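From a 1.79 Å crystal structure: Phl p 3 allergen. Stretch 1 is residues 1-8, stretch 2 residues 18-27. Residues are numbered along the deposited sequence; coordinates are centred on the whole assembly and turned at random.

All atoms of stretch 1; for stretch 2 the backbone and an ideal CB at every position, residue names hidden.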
ATOM      1  N   ALA A   1       4.715  -0.064  17.687  1.00 20.12           N
ATOM      2  CA  ALA A   1       3.543   0.105  16.836  1.00 21.99           C
ATOM      3  C   ALA A   1       3.977   0.076  15.382  1.00 19.67           C
ATOM      4  O   ALA A   1       5.172   0.126  15.082  1.00 20.57           O
ATOM      5  CB  ALA A   1       2.846   1.420  17.155  1.00 20.01           C
ATOM      6  N   VAL A   2       3.006   0.005  14.479  1.00 11.47           N
ATOM      7  CA  VAL A   2       3.300   0.034  13.055  1.00 13.49           C
ATOM      8  C   VAL A   2       2.882   1.391  12.492  1.00 14.05           C
ATOM      9  O   VAL A   2       1.719   1.780  12.591  1.00 12.85           O
ATOM     10  CB  VAL A   2       2.583  -1.111  12.294  1.00  7.21           C
ATOM     11  CG1 VAL A   2       2.791  -0.971  10.793  1.00 11.02           C
ATOM     12  CG2 VAL A   2       3.090  -2.463  12.775  1.00 13.80           C
ATOM     13  N   GLN A   3       3.853   2.117  11.945  1.00 12.55           N
ATOM     14  CA  GLN A   3       3.614   3.425  11.357  1.00 17.43           C
ATOM     15  C   GLN A   3       3.889   3.316   9.869  1.00 17.18           C
ATOM     16  O   GLN A   3       4.832   2.645   9.456  1.00 15.89           O
ATOM     17  CB  GLN A   3       4.550   4.463  11.986  1.00 15.87           C
ATOM     18  CG  GLN A   3       4.347   4.624  13.479  1.00 15.89           C
ATOM     19  CD  GLN A   3       5.434   5.449  14.163  1.00 18.07           C
ATOM     20  OE1 GLN A   3       6.630   5.249  13.929  1.00 18.33           O
ATOM     21  NE2 GLN A   3       5.017   6.376  15.022  1.00 24.64           N
ATOM     22  N   VAL A   4       3.073   3.958   9.049  1.00 17.73           N
ATOM     23  CA  VAL A   4       3.274   3.817   7.616  1.00 14.44           C
ATOM     24  C   VAL A   4       2.889   5.078   6.868  1.00 12.75           C
ATOM     25  O   VAL A   4       1.976   5.789   7.276  1.00 12.22           O
ATOM     26  CB  VAL A   4       2.490   2.611   7.059  1.00 13.85           C
ATOM     27  CG1 VAL A   4       0.985   2.853   7.148  1.00 22.82           C
ATOM     28  CG2 VAL A   4       2.898   2.324   5.624  1.00 18.20           C
ATOM     29  N   THR A   5       3.618   5.369   5.795  1.00 17.01           N
ATOM     30  CA  THR A   5       3.186   6.383   4.842  1.00 14.05           C
ATOM     31  C   THR A   5       3.247   5.778   3.446  1.00 13.06           C
ATOM     32  O   THR A   5       4.063   4.888   3.181  1.00  9.58           O
ATOM     33  CB  THR A   5       4.057   7.672   4.878  1.00 13.32           C
ATOM     34  OG1 THR A   5       5.412   7.358   4.541  1.00 16.04           O
ATOM     35  CG2 THR A   5       4.006   8.341   6.256  1.00 11.30           C
ATOM     36  N   PHE A   6       2.362   6.252   2.569  1.00 13.52           N
ATOM     37  CA  PHE A   6       2.300   5.811   1.186  1.00 11.21           C
ATOM     38  C   PHE A   6       2.442   7.062   0.344  1.00  9.98           C
ATOM     39  O   PHE A   6       1.597   7.946   0.435  1.00 13.66           O
ATOM     40  CB  PHE A   6       0.919   5.236   0.855  1.00 11.57           C
ATOM     41  CG  PHE A   6       0.527   4.013   1.654  1.00 12.58           C
ATOM     42  CD1 PHE A   6       0.608   2.751   1.092  1.00 16.32           C
ATOM     43  CD2 PHE A   6       0.037   4.137   2.945  1.00 12.63           C
ATOM     44  CE1 PHE A   6       0.229   1.632   1.804  1.00 17.58           C
ATOM     45  CE2 PHE A   6      -0.347   3.018   3.670  1.00 18.20           C
ATOM     46  CZ  PHE A   6      -0.251   1.767   3.101  1.00 17.07           C
ATOM     47  N   THR A   7       3.483   7.140  -0.474  1.00 10.38           N
ATOM     48  CA  THR A   7       3.642   8.277  -1.377  1.00 10.54           C
ATOM     49  C   THR A   7       3.478   7.815  -2.812  1.00 11.28           C
ATOM     50  O   THR A   7       4.190   6.926  -3.271  1.00 13.90           O
ATOM     51  CB  THR A   7       5.011   8.941  -1.213  1.00 12.13           C
ATOM     52  OG1 THR A   7       5.197   9.296   0.162  1.00 14.41           O
ATOM     53  CG2 THR A   7       5.118  10.197  -2.091  1.00 15.82           C
ATOM     54  N   VAL A   8       2.534   8.425  -3.516  1.00  8.83           N
ATOM     55  CA  VAL A   8       2.275   8.058  -4.897  1.00  9.06           C
ATOM     56  C   VAL A   8       3.367   8.619  -5.797  1.00 14.79           C
ATOM     57  O   VAL A   8       3.603   9.830  -5.831  1.00 13.95           O
ATOM     58  CB  VAL A   8       0.910   8.572  -5.367  1.00 12.32           C
ATOM     59  CG1 VAL A   8       0.731   8.287  -6.856  1.00 13.29           C
ATOM     60  CG2 VAL A   8      -0.201   7.920  -4.560  1.00 12.45           C
ATOM     61  N   UNK A  18       2.340   3.086  -8.186  1.00 15.57           N
ATOM     62  CA  UNK A  18       3.739   2.982  -7.820  1.00 16.33           C
ATOM     63  C   UNK A  18       3.869   3.730  -6.513  1.00 13.43           C
ATOM     64  O   UNK A  18       3.653   4.949  -6.469  1.00 11.30           O
ATOM     65  CB  UNK A  18       4.670   3.537  -8.899  1.00 16.33           C
ATOM     66  N   UNK A  19       4.204   3.004  -5.451  1.00 17.16           N
ATOM     67  CA  UNK A  19       4.143   3.568  -4.110  1.00 13.57           C
ATOM     68  C   UNK A  19       5.455   3.456  -3.379  1.00 18.86           C
ATOM     69  O   UNK A  19       6.010   2.360  -3.244  1.00 13.42           O
ATOM     70  CB  UNK A  19       3.044   2.881  -3.296  1.00 13.57           C
ATOM     71  N   UNK A  20       5.935   4.602  -2.909  1.00 16.15           N
ATOM     72  CA  UNK A  20       6.984   4.644  -1.906  1.00 10.10           C
ATOM     73  C   UNK A  20       6.311   4.406  -0.568  1.00 11.36           C
ATOM     74  O   UNK A  20       5.624   5.274  -0.035  1.00 13.02           O
ATOM     75  CB  UNK A  20       7.749   5.969  -1.930  1.00 10.10           C
ATOM     76  N   UNK A  21       6.482   3.204  -0.037  1.00 12.39           N
ATOM     77  CA  UNK A  21       5.872   2.860   1.230  1.00 11.33           C
ATOM     78  C   UNK A  21       6.969   2.896   2.282  1.00 13.53           C
ATOM     79  O   UNK A  21       7.985   2.207   2.157  1.00 17.40           O
ATOM     80  CB  UNK A  21       5.186   1.493   1.175  1.00 11.33           C
ATOM     81  N   UNK A  22       6.777   3.727   3.301  1.00  8.56           N
ATOM     82  CA  UNK A  22       7.708   3.797   4.412  1.00 12.86           C
ATOM     83  C   UNK A  22       7.060   3.116   5.603  1.00 20.28           C
ATOM     84  O   UNK A  22       6.122   3.642   6.201  1.00 20.46           O
ATOM     85  CB  UNK A  22       8.090   5.243   4.736  1.00 12.86           C
ATOM     86  N   UNK A  23       7.570   1.933   5.929  1.00 17.25           N
ATOM     87  CA  UNK A  23       6.991   1.076   6.948  1.00 13.82           C
ATOM     88  C   UNK A  23       7.934   1.056   8.127  1.00 17.12           C
ATOM     89  O   UNK A  23       9.126   0.797   7.971  1.00 17.80           O
ATOM     90  CB  UNK A  23       6.733  -0.337   6.420  1.00 13.82           C
ATOM     91  N   UNK A  24       7.393   1.344   9.301  1.00 14.37           N
ATOM     92  CA  UNK A  24       8.182   1.420  10.517  1.00 18.01           C
ATOM     93  C   UNK A  24       7.582   0.516  11.577  1.00 14.18           C
ATOM     94  O   UNK A  24       6.479   0.769  12.061  1.00 16.20           O
ATOM     95  CB  UNK A  24       8.267   2.862  11.023  1.00 18.01           C
ATOM     96  N   UNK A  25       8.316  -0.536  11.935  1.00 16.37           N
ATOM     97  CA  UNK A  25       7.952  -1.382  13.067  1.00 16.56           C
ATOM     98  C   UNK A  25       9.240  -1.800  13.755  1.00 13.90           C
ATOM     99  O   UNK A  25      10.029  -2.539  13.183  1.00 15.74           O
ATOM    100  CB  UNK A  25       7.135  -2.598  12.627  1.00 16.56           C
ATOM    101  N   UNK A  26       9.452  -1.327  14.986  1.00 16.53           N
ATOM    102  CA  UNK A  26      10.733  -1.551  15.659  1.00 15.17           C
ATOM    103  C   UNK A  26      11.184  -3.005  15.592  1.00 14.87           C
ATOM    104  O   UNK A  26      10.423  -3.915  15.930  1.00 15.12           O
ATOM    105  CB  UNK A  26      10.637  -1.114  17.122  1.00 15.17           C
ATOM    106  N   UNK A  27      12.420  -3.210  15.148  1.00 17.38           N
ATOM    107  CA  UNK A  27      13.023  -4.530  15.104  1.00 18.56           C
ATOM    108  C   UNK A  27      12.461  -5.435  14.027  1.00 18.91           C
ATOM    109  O   UNK A  27      12.732  -6.634  14.017  1.00 21.95           O
ATOM    110  CB  UNK A  27      12.858  -5.210  16.465  1.00 18.56           C
TER

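Stretch 2 runs antiparallel to stretch 1, and its backbone alone sets the alternation: 20, 22 and 24 are hydrogen-bonded pairs whose CB atoms share a face with Gln-3, Thr-5 and Thr-7, while 19, 21 and 23 share the other with Val-4, Phe-6 and Val-8.

Position 18 points sideways, with nothing of stretch 1 near its ideal CB; strand angles favour a beta-branched residue without demanding one. It is Val-18.

At position 19 the ideal CB lies 5.0 Å from Phe-6 CD1 and on the face of Val-8, so a branched or long apolar chain suits: leucine, isoleucine or methionine. Leu-19 spreads between both neighbours, its CD1 4.1 Å from Phe-6 CD1 at the ring edge and its CD2 3.9 Å from Val-8 CG2.

Position 20 is where the CB faces Thr-7 with open space beyond, so a polar residue of modest size suits; serine, threonine, asparagine or aspartate would all fit. The backbone does the pairing, Thr-7 N giving to the O of 20 at 2.9 Å and the N of 20 to Thr-7 O at 2.9 Å. The residue is Asp-20. Its carboxylate leaves the threonines alone, and a water bridges Thr-5 OG1 (2.6 Å), Thr-7 OG1 (2.8 Å) and Asp-20 O (2.9 Å), donating to the last.

Position 21 has its ideal CB 4.7 Å from Phe-6 CD1 and 5.1 Å from Val-4 CG2, an apolar setting in a strand: valine, isoleucine or leucine. Ile-21 uses both branches, CG1 reaching 3.9 Å from Phe-6 CD1 and CG2 3.8 Å from Val-4 CG2.

At position 22 the ideal CB is 3.4 Å from Thr-5 OG1, close quarters at the root with room beyond, so threonine or a long polar chain is plausible. Lys-22 leads its end away from stretch 1, and its NZ makes a salt bridge with Asp-20 OD1 at 2.6 Å, a partner two residues back on the same face.

Position 23 has Val-4 CG2 4.7 Å from its ideal CB and Val-2 farther along; an aromatic or long aliphatic chain could span the gap. Tyr-23, at chi1 t, brings CE1 to 3.5 Å from Val-2 CG1.

Position 24 pairs with Gln-3, and small polar or beta-branched residues suit. Thr-24 rests CG2 3.7 Å from Gln-3 OE1.

Position 25, with Val-2 CG2 4.0 Å from its ideal CB, accepts a chain with an aliphatic stem; Arg-25 lays CD 3.7 Å from that methyl, Val-2 CG2.

Position 26, at phi -48°, permits proline: Pro-26. Position 27, at phi 72°, favours glycine: Gly-27, touching nothing of stretch 1.

Stretch 2 (18-27) VLDIKYTRPG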
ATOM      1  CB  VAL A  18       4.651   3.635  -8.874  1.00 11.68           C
ATOM      2  CG1 VAL A  18       6.104   3.442  -8.502  1.00 16.99           C
ATOM      3  CG2 VAL A  18       4.369   3.051 -10.256  1.00 13.31           C
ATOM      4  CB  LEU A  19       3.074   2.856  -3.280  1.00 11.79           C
ATOM      5  CG  LEU A  19       1.635   2.963  -3.780  1.00 15.60           C
ATOM      6  CD1 LEU A  19       0.741   2.033  -2.969  1.00 15.17           C
ATOM      7  CD2 LEU A  19       1.161   4.407  -3.681  1.00 13.87           C
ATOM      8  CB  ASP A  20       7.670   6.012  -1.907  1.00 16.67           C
ATOM      9  CG  ASP A  20       8.797   6.102  -0.899  1.00 26.05           C
ATOM     10  OD1 ASP A  20       9.141   5.068  -0.288  1.00 20.59           O
ATOM     11  OD2 ASP A  20       9.343   7.211  -0.718  1.00 25.21           O
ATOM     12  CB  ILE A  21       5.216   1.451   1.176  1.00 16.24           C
ATOM     13  CG1 ILE A  21       4.136   1.412   0.087  1.00 23.50           C
ATOM     14  CG2 ILE A  21       4.632   1.072   2.535  1.00 14.13           C
ATOM     15  CD1 ILE A  21       3.504   0.042  -0.118  1.00 14.66           C
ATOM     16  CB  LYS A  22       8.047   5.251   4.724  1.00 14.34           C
ATOM     17  CG  LYS A  22       8.943   5.882   3.672  1.00 21.24           C
ATOM     18  CD  LYS A  22      10.369   5.334   3.817  1.00 21.03           C
ATOM     19  CE  LYS A  22      11.327   5.937   2.805  1.00 35.74           C
ATOM     20  NZ  LYS A  22      11.102   5.416   1.432  1.00 34.16           N
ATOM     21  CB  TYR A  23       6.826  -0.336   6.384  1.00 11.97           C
ATOM     22  CG  TYR A  23       6.375  -1.400   7.365  1.00 13.19           C
ATOM     23  CD1 TYR A  23       5.035  -1.745   7.476  1.00 15.50           C
ATOM     24  CD2 TYR A  23       7.297  -2.087   8.154  1.00 14.44           C
ATOM     25  CE1 TYR A  23       4.616  -2.734   8.353  1.00 15.85           C
ATOM     26  CE2 TYR A  23       6.887  -3.077   9.038  1.00 15.17           C
ATOM     27  CZ  TYR A  23       5.546  -3.395   9.128  1.00 16.25           C
ATOM     28  OH  TYR A  23       5.109  -4.365   9.996  1.00 14.86           O
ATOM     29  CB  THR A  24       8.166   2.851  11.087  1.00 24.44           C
ATOM     30  OG1 THR A  24       8.576   3.778  10.079  1.00 23.56           O
ATOM     31  CG2 THR A  24       9.086   2.954  12.269  1.00 25.12           C
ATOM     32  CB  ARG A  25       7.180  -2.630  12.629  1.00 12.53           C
ATOM     33  CG  ARG A  25       6.712  -3.456  13.826  1.00 11.79           C
ATOM     34  CD  ARG A  25       5.910  -4.703  13.478  1.00 12.39           C
ATOM     35  NE  ARG A  25       5.275  -5.197  14.699  1.00 13.39           N
ATOM     36  CZ  ARG A  25       5.762  -6.163  15.475  1.00 16.18           C
ATOM     37  NH1 ARG A  25       6.879  -6.799  15.149  1.00 16.39           N
ATOM     38  NH2 ARG A  25       5.117  -6.505  16.580  1.00 14.84           N
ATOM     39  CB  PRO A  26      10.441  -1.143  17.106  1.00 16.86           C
ATOM     40  CG  PRO A  26       9.339  -0.157  17.006  1.00 21.40           C
ATOM     41  CD  PRO A  26       8.492  -0.600  15.837  1.00 14.77           C
TER
HETATM   42  O   HOH W   1       5.975   7.344   1.969  1.00 13.93           O
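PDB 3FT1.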